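UDP-N-acetylglucosamine pyrophosphorylase (Entamoeba histolytica, PDB 3OC9) probably catalyses the formation of UDP-N-acetylglucosamine and diphosphate from UTP and N-acetyl-alpha-D-glucosamine 1-phosphate. Local coordinates at residues 155-160 / 310-315; 352-357 / 376-381. All coordinates share one frame; numbering follows the deposited sequence. Where two conformers were deposited one is given.

In the fold
Contact 1 (155-160 / 310-315) and contact 2 (352-357 / 376-381) lie on opposite sides of the chain's centre, with their own centres about 33 Å apart, and share no helix or strand. Contact 1 is partly buried and joins two loops: the turn between strand 149-154 and helix 160-166, and the segment following strand 305-309. Glycines bring its backbones together, two backbone hydrogen bonds and a third to a histidine side chain join the segments, and that histidine sits among phenylalanines. Contact 2 is buried and packs helix 347-364 on strand 377-379. Having no direct backbone-to-backbone bond, it relies on large aromatic side chains, one tyrosine-glutamate hydrogen bond and a bridging water.

Contact 1: 155-160 / 310-315; sequences NGHGGL and IFFFDV. Unlike the reference sequence in segment 310-315: Ile-310 (reference Met).
Asn-155 O accepts the N-H of Ile-310 at 3.0 Å, with the donor lying in the carbonyl plane, while OD1 of its side chain accepts NE2 of Gln-130. Gly-156 follows with a phi of 104°, and its CA-H faces Ile-310 O; a CB here would run into that oxygen. At His-157, CG stands between the backbone N and the carbonyl carbon (chi1 47°), and ND1 accepts the N-H of Phe-312 at 3.1 Å, the donor tilted 23° from the imidazole plane. The Phe-312 ring meets this imidazole edge-to-face, its CD2 3.4 Å above the plane and offset toward the rim. CE1 of His-157 reaches CB of Phe-311 at 3.8 Å and CE1 of Phe-313 at 3.9 Å, completing an aromatic cluster; His-282 stacks on Phe-311. Gly-158 donates its N-H to Ile-310 O (2.9 Å), approaching from above the carbonyl plane, and its CA comes within 3.4 Å of Phe-312 N, where a CB would collide with Ile-310 C and Phe-311 N. Gly-159 N and Gly-158 C lie against CD1, the end of the Ile-310 side chain. Gly-156 to Gly-159 probably correspond to the glycine-rich Gly-x-Gly loop that in relatives lines the nucleotide-sugar pocket; a 1,2-ethanediol bound beside Gly-156 is consistent with such a pocket.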
ATOM      1  N   ASN A 155     -15.257   5.045  -8.129  1.00 25.87           N
ATOM      2  CA  ASN A 155     -16.058   5.523  -6.987  1.00 26.35           C
ATOM      3  C   ASN A 155     -15.276   5.817  -5.683  1.00 26.15           C
ATOM      4  O   ASN A 155     -15.901   6.141  -4.664  1.00 26.49           O
ATOM      5  CB  ASN A 155     -17.263   4.598  -6.714  1.00 26.32           C
ATOM      6  CG  ASN A 155     -16.851   3.167  -6.310  1.00 26.69           C
ATOM      7  OD1 ASN A 155     -15.674   2.853  -6.166  1.00 25.92           O
ATOM      8  ND2 ASN A 155     -17.845   2.292  -6.159  1.00 29.61           N
ATOM      9  N   GLY A 156     -13.940   5.735  -5.729  1.00 25.68           N
ATOM     10  CA  GLY A 156     -13.069   5.988  -4.548  1.00 24.82           C
ATOM     11  C   GLY A 156     -12.515   4.701  -3.925  1.00 23.86           C
ATOM     12  O   GLY A 156     -13.069   3.612  -4.160  1.00 23.09           O
ATOM     13  N   HIS A 157     -11.427   4.790  -3.142  1.00 23.12           N
ATOM     14  CA  HIS A 157     -10.860   3.549  -2.563  1.00 22.47           C
ATOM     15  C   HIS A 157     -11.779   2.835  -1.550  1.00 21.48           C
ATOM     16  O   HIS A 157     -11.603   1.643  -1.272  1.00 20.52           O
ATOM     17  CB  HIS A 157      -9.423   3.710  -2.022  1.00 22.65           C
ATOM     18  CG  HIS A 157      -9.201   4.927  -1.165  1.00 24.72           C
ATOM     19  ND1 HIS A 157     -10.085   5.337  -0.187  1.00 25.56           N
ATOM     20  CD2 HIS A 157      -8.174   5.813  -1.137  1.00 26.45           C
ATOM     21  CE1 HIS A 157      -9.615   6.416   0.412  1.00 23.52           C
ATOM     22  NE2 HIS A 157      -8.459   6.732  -0.150  1.00 28.47           N
ATOM     23  N   GLY A 158     -12.765   3.563  -1.024  1.00 20.98           N
ATOM     24  CA  GLY A 158     -13.816   2.977  -0.176  1.00 20.57           C
ATOM     25  C   GLY A 158     -14.706   1.962  -0.909  1.00 20.51           C
ATOM     26  O   GLY A 158     -15.375   1.149  -0.282  1.00 20.08           O
ATOM     27  N   GLY A 159     -14.706   2.006  -2.241  1.00 20.53           N
ATOM     28  CA  GLY A 159     -15.438   1.019  -3.045  1.00 21.10           C
ATOM     29  C   GLY A 159     -14.907  -0.419  -2.952  1.00 21.16           C
ATOM     30  O   GLY A 159     -15.565  -1.370  -3.441  1.00 21.81           O
ATOM     31  N   LEU A 160     -13.725  -0.584  -2.339  1.00 19.80           N
ATOM     32  CA  LEU A 160     -13.125  -1.913  -2.118  1.00 19.01           C
ATOM     33  C   LEU A 160     -14.081  -2.931  -1.489  1.00 18.98           C
ATOM     34  O   LEU A 160     -14.217  -4.058  -2.001  1.00 18.71           O
ATOM     35  CB  LEU A 160     -11.831  -1.814  -1.258  1.00 18.50           C
ATOM     36  CG  LEU A 160     -11.147  -3.133  -0.831  1.00 17.82           C
ATOM     37  CD1 LEU A 160     -10.579  -3.917  -2.030  1.00 19.71           C
ATOM     38  CD2 LEU A 160     -10.000  -2.842   0.151  1.00 19.49           C
ATOM     39  N   ILE A 310     -16.157   7.644  -2.040  1.00 24.03           N
ATOM     40  CA  ILE A 310     -16.193   7.080  -0.669  1.00 23.75           C
ATOM     41  C   ILE A 310     -14.760   6.637  -0.298  1.00 23.11           C
ATOM     42  O   ILE A 310     -13.974   6.239  -1.185  1.00 23.30           O
ATOM     43  CB  ILE A 310     -17.236   5.909  -0.516  1.00 23.95           C
ATOM     44  CG1 ILE A 310     -17.097   4.892  -1.661  1.00 24.30           C
ATOM     45  CG2 ILE A 310     -18.718   6.456  -0.432  1.00 25.85           C
ATOM     46  CD1 ILE A 310     -17.968   3.608  -1.546  1.00 22.70           C
ATOM     47  N   PHE A 311     -14.410   6.726   0.999  1.00 22.68           N
ATOM     48  CA  PHE A 311     -13.009   6.557   1.502  1.00 22.58           C
ATOM     49  C   PHE A 311     -12.888   5.300   2.408  1.00 21.79           C
ATOM     50  O   PHE A 311     -13.709   5.109   3.308  1.00 22.19           O
ATOM     51  CB  PHE A 311     -12.577   7.794   2.335  1.00 22.39           C
ATOM     52  CG  PHE A 311     -12.372   9.085   1.541  1.00 23.80           C
ATOM     53  CD1 PHE A 311     -12.329   9.102   0.139  1.00 25.00           C
ATOM     54  CD2 PHE A 311     -12.161  10.283   2.227  1.00 24.91           C
ATOM     55  CE1 PHE A 311     -12.114  10.303  -0.568  1.00 26.76           C
ATOM     56  CE2 PHE A 311     -11.935  11.483   1.529  1.00 26.56           C
ATOM     57  CZ  PHE A 311     -11.912  11.483   0.132  1.00 27.19           C
ATOM     58  N   PHE A 312     -11.893   4.439   2.178  1.00 21.43           N
ATOM     59  CA  PHE A 312     -11.848   3.160   2.893  1.00 20.88           C
ATOM     60  C   PHE A 312     -11.700   3.340   4.410  1.00 20.33           C
ATOM     61  O   PHE A 312     -12.267   2.564   5.175  1.00 19.85           O
ATOM     62  CB  PHE A 312     -10.783   2.173   2.322  1.00 20.65           C
ATOM     63  CG  PHE A 312      -9.369   2.484   2.739  1.00 21.00           C
ATOM     64  CD1 PHE A 312      -8.919   2.196   4.037  1.00 20.25           C
ATOM     65  CD2 PHE A 312      -8.483   3.064   1.831  1.00 23.00           C
ATOM     66  CE1 PHE A 312      -7.599   2.519   4.442  1.00 22.54           C
ATOM     67  CE2 PHE A 312      -7.165   3.380   2.215  1.00 24.83           C
ATOM     68  CZ  PHE A 312      -6.725   3.105   3.521  1.00 22.75           C
ATOM     69  N   PHE A 313     -10.983   4.383   4.829  1.00 20.39           N
ATOM     70  CA  PHE A 313     -10.711   4.587   6.272  1.00 20.41           C
ATOM     71  C   PHE A 313     -11.924   5.032   7.091  1.00 20.37           C
ATOM     72  O   PHE A 313     -11.909   4.971   8.334  1.00 19.41           O
ATOM     73  CB  PHE A 313      -9.447   5.458   6.524  1.00 20.82           C
ATOM     74  CG  PHE A 313      -9.413   6.752   5.743  1.00 22.73           C
ATOM     75  CD1 PHE A 313      -8.662   6.850   4.568  1.00 24.13           C
ATOM     76  CD2 PHE A 313     -10.131   7.875   6.181  1.00 23.90           C
ATOM     77  CE1 PHE A 313      -8.625   8.043   3.828  1.00 26.31           C
ATOM     78  CE2 PHE A 313     -10.095   9.088   5.453  1.00 25.19           C
ATOM     79  CZ  PHE A 313      -9.345   9.166   4.268  1.00 25.36           C
ATOM     80  N   ASP A 314     -13.011   5.441   6.418  1.00 20.63           N
ATOM     81  CA  ASP A 314     -14.267   5.692   7.148  1.00 20.95           C
ATOM     82  C   ASP A 314     -14.916   4.413   7.709  1.00 21.27           C
ATOM     83  O   ASP A 314     -15.891   4.509   8.460  1.00 21.65           O
ATOM     84  CB  ASP A 314     -15.288   6.492   6.289  1.00 21.90           C
ATOM     85  CG  ASP A 314     -14.894   7.968   6.113  1.00 24.70           C
ATOM     86  OD1 ASP A 314     -14.314   8.581   7.053  1.00 24.61           O
ATOM     87  OD2 ASP A 314     -15.174   8.540   5.021  1.00 24.95           O
ATOM     88  N   VAL A 315     -14.359   3.238   7.369  1.00 20.53           N
ATOM     89  CA  VAL A 315     -14.816   1.951   7.939  1.00 20.43           C
ATOM     90  C   VAL A 315     -14.224   1.650   9.339  1.00 19.34           C
ATOM     91  O   VAL A 315     -14.786   0.839  10.084  1.00 18.41           O
ATOM     92  CB  VAL A 315     -14.613   0.739   6.963  1.00 20.72           C
ATOM     93  CG1 VAL A 315     -13.235   0.082   7.126  1.00 21.14           C
ATOM     94  CG2 VAL A 315     -15.735  -0.299   7.169  1.00 22.75           C
TER

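Contact 2: 352-357 / 376-381; sequences RDWYRL and ICEISF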
ATOM      1  N   ARG A 352      17.846   6.512  -3.360  1.00 30.07           N
ATOM      2  CA  ARG A 352      18.664   6.841  -2.178  0.50 30.41           C
ATOM      3  C   ARG A 352      18.233   6.046  -0.938  1.00 29.98           C
ATOM      4  O   ARG A 352      19.092   5.527  -0.198  1.00 30.00           O
ATOM      5  CB  ARG A 352      18.623   8.359  -1.903  0.50 31.69           C
ATOM      6  CG  ARG A 352      19.470   8.855  -0.714  0.50 32.75           C
ATOM      7  CD  ARG A 352      19.229  10.342  -0.407  0.50 35.94           C
ATOM      8  NE  ARG A 352      19.835  11.216  -1.410  0.50 37.31           N
ATOM      9  CZ  ARG A 352      19.147  11.902  -2.319  0.50 38.27           C
ATOM     10  NH1 ARG A 352      17.824  11.836  -2.337  0.50 37.97           N
ATOM     11  NH2 ARG A 352      19.782  12.659  -3.209  0.50 39.04           N
ATOM     12  N   ASP A 353      16.911   5.944  -0.726  1.00 27.36           N
ATOM     13  CA  ASP A 353      16.343   5.246   0.438  1.00 26.25           C
ATOM     14  C   ASP A 353      16.556   3.710   0.339  1.00 25.48           C
ATOM     15  O   ASP A 353      16.958   3.069   1.320  1.00 25.42           O
ATOM     16  CB  ASP A 353      14.837   5.590   0.611  1.00 25.27           C
ATOM     17  CG  ASP A 353      14.580   7.017   1.172  1.00 27.45           C
ATOM     18  OD1 ASP A 353      15.462   7.603   1.832  1.00 28.70           O
ATOM     19  OD2 ASP A 353      13.457   7.541   0.974  1.00 25.49           O
ATOM     20  N   TRP A 354      16.312   3.133  -0.845  1.00 24.59           N
ATOM     21  CA  TRP A 354      16.498   1.672  -1.050  1.00 24.48           C
ATOM     22  C   TRP A 354      17.987   1.253  -0.874  1.00 25.03           C
ATOM     23  O   TRP A 354      18.289   0.242  -0.208  1.00 24.10           O
ATOM     24  CB  TRP A 354      15.898   1.225  -2.407  1.00 24.09           C
ATOM     25  CG  TRP A 354      15.943  -0.293  -2.700  1.00 23.37           C
ATOM     26  CD1 TRP A 354      15.566  -1.321  -1.859  1.00 22.85           C
ATOM     27  CD2 TRP A 354      16.343  -0.914  -3.931  1.00 24.06           C
ATOM     28  NE1 TRP A 354      15.743  -2.534  -2.485  1.00 22.92           N
ATOM     29  CE2 TRP A 354      16.224  -2.318  -3.752  1.00 23.17           C
ATOM     30  CE3 TRP A 354      16.819  -0.424  -5.157  1.00 25.89           C
ATOM     31  CZ2 TRP A 354      16.544  -3.233  -4.758  1.00 23.47           C
ATOM     32  CZ3 TRP A 354      17.143  -1.347  -6.172  1.00 25.72           C
ATOM     33  CH2 TRP A 354      17.006  -2.735  -5.954  1.00 25.74           C
ATOM     34  N   TYR A 355      18.900   2.053  -1.428  1.00 26.41           N
ATOM     35  CA  TYR A 355      20.343   1.793  -1.301  1.00 28.05           C
ATOM     36  C   TYR A 355      20.810   1.818   0.168  1.00 28.09           C
ATOM     37  O   TYR A 355      21.582   0.949   0.581  1.00 28.48           O
ATOM     38  CB  TYR A 355      21.174   2.772  -2.158  1.00 28.97           C
ATOM     39  CG  TYR A 355      21.079   2.604  -3.676  1.00 31.09           C
ATOM     40  CD1 TYR A 355      20.401   1.521  -4.255  1.00 33.38           C
ATOM     41  CD2 TYR A 355      21.682   3.538  -4.541  1.00 33.31           C
ATOM     42  CE1 TYR A 355      20.307   1.373  -5.659  1.00 34.64           C
ATOM     43  CE2 TYR A 355      21.599   3.394  -5.949  1.00 35.95           C
ATOM     44  CZ  TYR A 355      20.913   2.311  -6.496  1.00 36.99           C
ATOM     45  OH  TYR A 355      20.837   2.158  -7.882  1.00 37.93           O
ATOM     46  N   ARG A 356      20.319   2.783   0.959  1.00 28.25           N
ATOM     47  CA  ARG A 356      20.718   2.908   2.371  1.00 29.04           C
ATOM     48  C   ARG A 356      20.189   1.742   3.226  1.00 28.61           C
ATOM     49  O   ARG A 356      20.909   1.227   4.102  1.00 28.99           O
ATOM     50  CB  ARG A 356      20.281   4.270   2.957  1.00 29.79           C
ATOM     51  CG  ARG A 356      21.089   5.472   2.430  1.00 33.46           C
ATOM     52  CD  ARG A 356      20.493   6.813   2.900  1.00 40.66           C
ATOM     53  NE  ARG A 356      21.197   7.963   2.326  1.00 45.59           N
ATOM     54  CZ  ARG A 356      20.948   9.240   2.629  1.00 49.14           C
ATOM     55  NH1 ARG A 356      20.000   9.565   3.508  1.00 49.73           N
ATOM     56  NH2 ARG A 356      21.651  10.204   2.049  1.00 51.63           N
ATOM     57  N   LEU A 357      18.941   1.324   2.972  1.00 26.38           N
ATOM     58  CA  LEU A 357      18.389   0.127   3.627  1.00 25.96           C
ATOM     59  C   LEU A 357      19.238  -1.141   3.354  1.00 26.07           C
ATOM     60  O   LEU A 357      19.517  -1.935   4.279  1.00 26.50           O
ATOM     61  CB  LEU A 357      16.918  -0.092   3.205  1.00 24.81           C
ATOM     62  CG  LEU A 357      16.193  -1.291   3.828  1.00 24.48           C
ATOM     63  CD1 LEU A 357      16.200  -1.228   5.368  1.00 24.02           C
ATOM     64  CD2 LEU A 357      14.744  -1.408   3.270  1.00 24.48           C
ATOM     65  N   ILE A 376      25.950   2.729  -4.762  1.00 38.31           N
ATOM     66  CA  ILE A 376      25.060   1.675  -5.328  1.00 36.51           C
ATOM     67  C   ILE A 376      25.089   0.343  -4.553  1.00 35.74           C
ATOM     68  O   ILE A 376      26.142  -0.274  -4.404  1.00 35.62           O
ATOM     69  CB  ILE A 376      25.372   1.426  -6.830  1.00 37.25           C
ATOM     70  CG1 ILE A 376      25.258   2.742  -7.608  1.00 37.31           C
ATOM     71  CG2 ILE A 376      24.443   0.332  -7.438  1.00 36.55           C
ATOM     72  CD1 ILE A 376      25.796   2.685  -9.006  1.00 39.66           C
ATOM     73  N   CYS A 377      23.919  -0.084  -4.058  1.00 33.64           N
ATOM     74  CA  CYS A 377      23.768  -1.382  -3.384  1.00 32.65           C
ATOM     75  C   CYS A 377      22.361  -1.908  -3.718  1.00 31.51           C
ATOM     76  O   CYS A 377      21.394  -1.456  -3.106  1.00 31.14           O
ATOM     77  CB  CYS A 377      23.945  -1.219  -1.869  1.00 31.25           C
ATOM     78  SG  CYS A 377      24.013  -2.733  -0.832  1.00 32.60           S
ATOM     79  N   GLU A 378      22.266  -2.805  -4.704  1.00 31.24           N
ATOM     80  CA  GLU A 378      20.979  -3.366  -5.182  1.00 31.44           C
ATOM     81  C   GLU A 378      20.858  -4.851  -4.854  1.00 31.31           C
ATOM     82  O   GLU A 378      21.634  -5.682  -5.363  1.00 32.46           O
ATOM     83  CB  GLU A 378      20.788  -3.172  -6.698  1.00 32.13           C
ATOM     84  CG  GLU A 378      20.888  -1.728  -7.171  1.00 33.39           C
ATOM     85  CD  GLU A 378      20.264  -1.464  -8.547  1.00 33.80           C
ATOM     86  OE1 GLU A 378      19.783  -2.404  -9.237  1.00 35.19           O
ATOM     87  OE2 GLU A 378      20.229  -0.281  -8.940  1.00 33.36           O
ATOM     88  N   ILE A 379      19.869  -5.177  -4.022  1.00 30.14           N
ATOM     89  CA  ILE A 379      19.610  -6.545  -3.576  1.00 29.58           C
ATOM     90  C   ILE A 379      18.201  -6.966  -4.019  1.00 29.33           C
ATOM     91  O   ILE A 379      17.210  -6.385  -3.560  1.00 29.05           O
ATOM     92  CB  ILE A 379      19.741  -6.668  -2.027  1.00 29.47           C
ATOM     93  CG1 ILE A 379      21.162  -6.249  -1.565  1.00 30.71           C
ATOM     94  CG2 ILE A 379      19.335  -8.096  -1.575  1.00 29.78           C
ATOM     95  CD1 ILE A 379      21.425  -6.356  -0.041  1.00 30.55           C
ATOM     96  N   SER A 380      18.117  -7.967  -4.903  1.00 29.08           N
ATOM     97  CA  SER A 380      16.822  -8.388  -5.477  1.00 29.32           C
ATOM     98  C   SER A 380      15.804  -8.785  -4.402  1.00 28.41           C
ATOM     99  O   SER A 380      16.153  -9.479  -3.445  1.00 27.61           O
ATOM    100  CB  SER A 380      17.002  -9.548  -6.451  1.00 30.18           C
ATOM    101  OG  SER A 380      15.735  -9.952  -6.973  1.00 31.25           O
ATOM    102  N   PHE A 381      14.554  -8.329  -4.564  1.00 27.97           N
ATOM    103  CA  PHE A 381      13.446  -8.740  -3.673  1.00 28.13           C
ATOM    104  C   PHE A 381      13.229 -10.271  -3.735  1.00 28.20           C
ATOM    105  O   PHE A 381      12.604 -10.855  -2.834  1.00 28.58           O
ATOM    106  CB  PHE A 381      12.128  -8.017  -4.054  1.00 27.07           C
ATOM    107  CG  PHE A 381      11.966  -6.601  -3.492  1.00 28.20           C
ATOM    108  CD1 PHE A 381      13.044  -5.852  -3.017  1.00 29.45           C
ATOM    109  CD2 PHE A 381      10.702  -6.003  -3.501  1.00 28.23           C
ATOM    110  CE1 PHE A 381      12.859  -4.537  -2.540  1.00 30.60           C
ATOM    111  CE2 PHE A 381      10.508  -4.700  -3.035  1.00 28.89           C
ATOM    112  CZ  PHE A 381      11.592  -3.968  -2.544  1.00 30.12           C
TER
HETATM  113  O   HOH W   1      15.802  -5.376  -1.310  1.00 36.29           O
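Tyr-355 and Trp-354, neighbours on helix 347-364, lay their rings against strand 377-379 in an alpha/beta packing; the axes of helix segment 352-357 and strand 377-379 lie 7.3 Å apart at closest and cross at 78°, and strand 402-404 pairs in parallel with this strand. Tyr-355 runs side by side with Glu-378, both side chains pointing the same way, and its OH donates to OE2 at 2.7 Å, using the lone pair anti to the other oxygen. Backbone N-H of Glu-63 also binds OE2, and that of Ile-64 weakly binds OE1, so the buried carboxylate is met by several donors, which would probably stabilise its negative charge. One face of the tyrosine ring receives the backbone: Ile-376 CA makes a CH-pi contact 4.1 Å from the centroid, and Cys-377 N lies over the same face, offset toward the rim. A broad, flat phenol suits this place because its face packs on the backbone at Ile-376 and Cys-377 while OH reaches Glu-378.

Trp-354 crosses Glu-378 at about a right angle, its plane 46° from the carboxylate, and CH2 rests 3.9 Å from Glu-378 CB. Its CG is anti to the backbone N (chi1 -176°), and at the pyrrole side of the ring NE1 lies 3.5 Å from Phe-381 CE1; Arg-75 makes a cation-pi contact with that phenylalanine. The buried indole N-H is satisfied by a water, 3.1 Å from NE1 of Trp-354, which in turn donates to Ile-379 O.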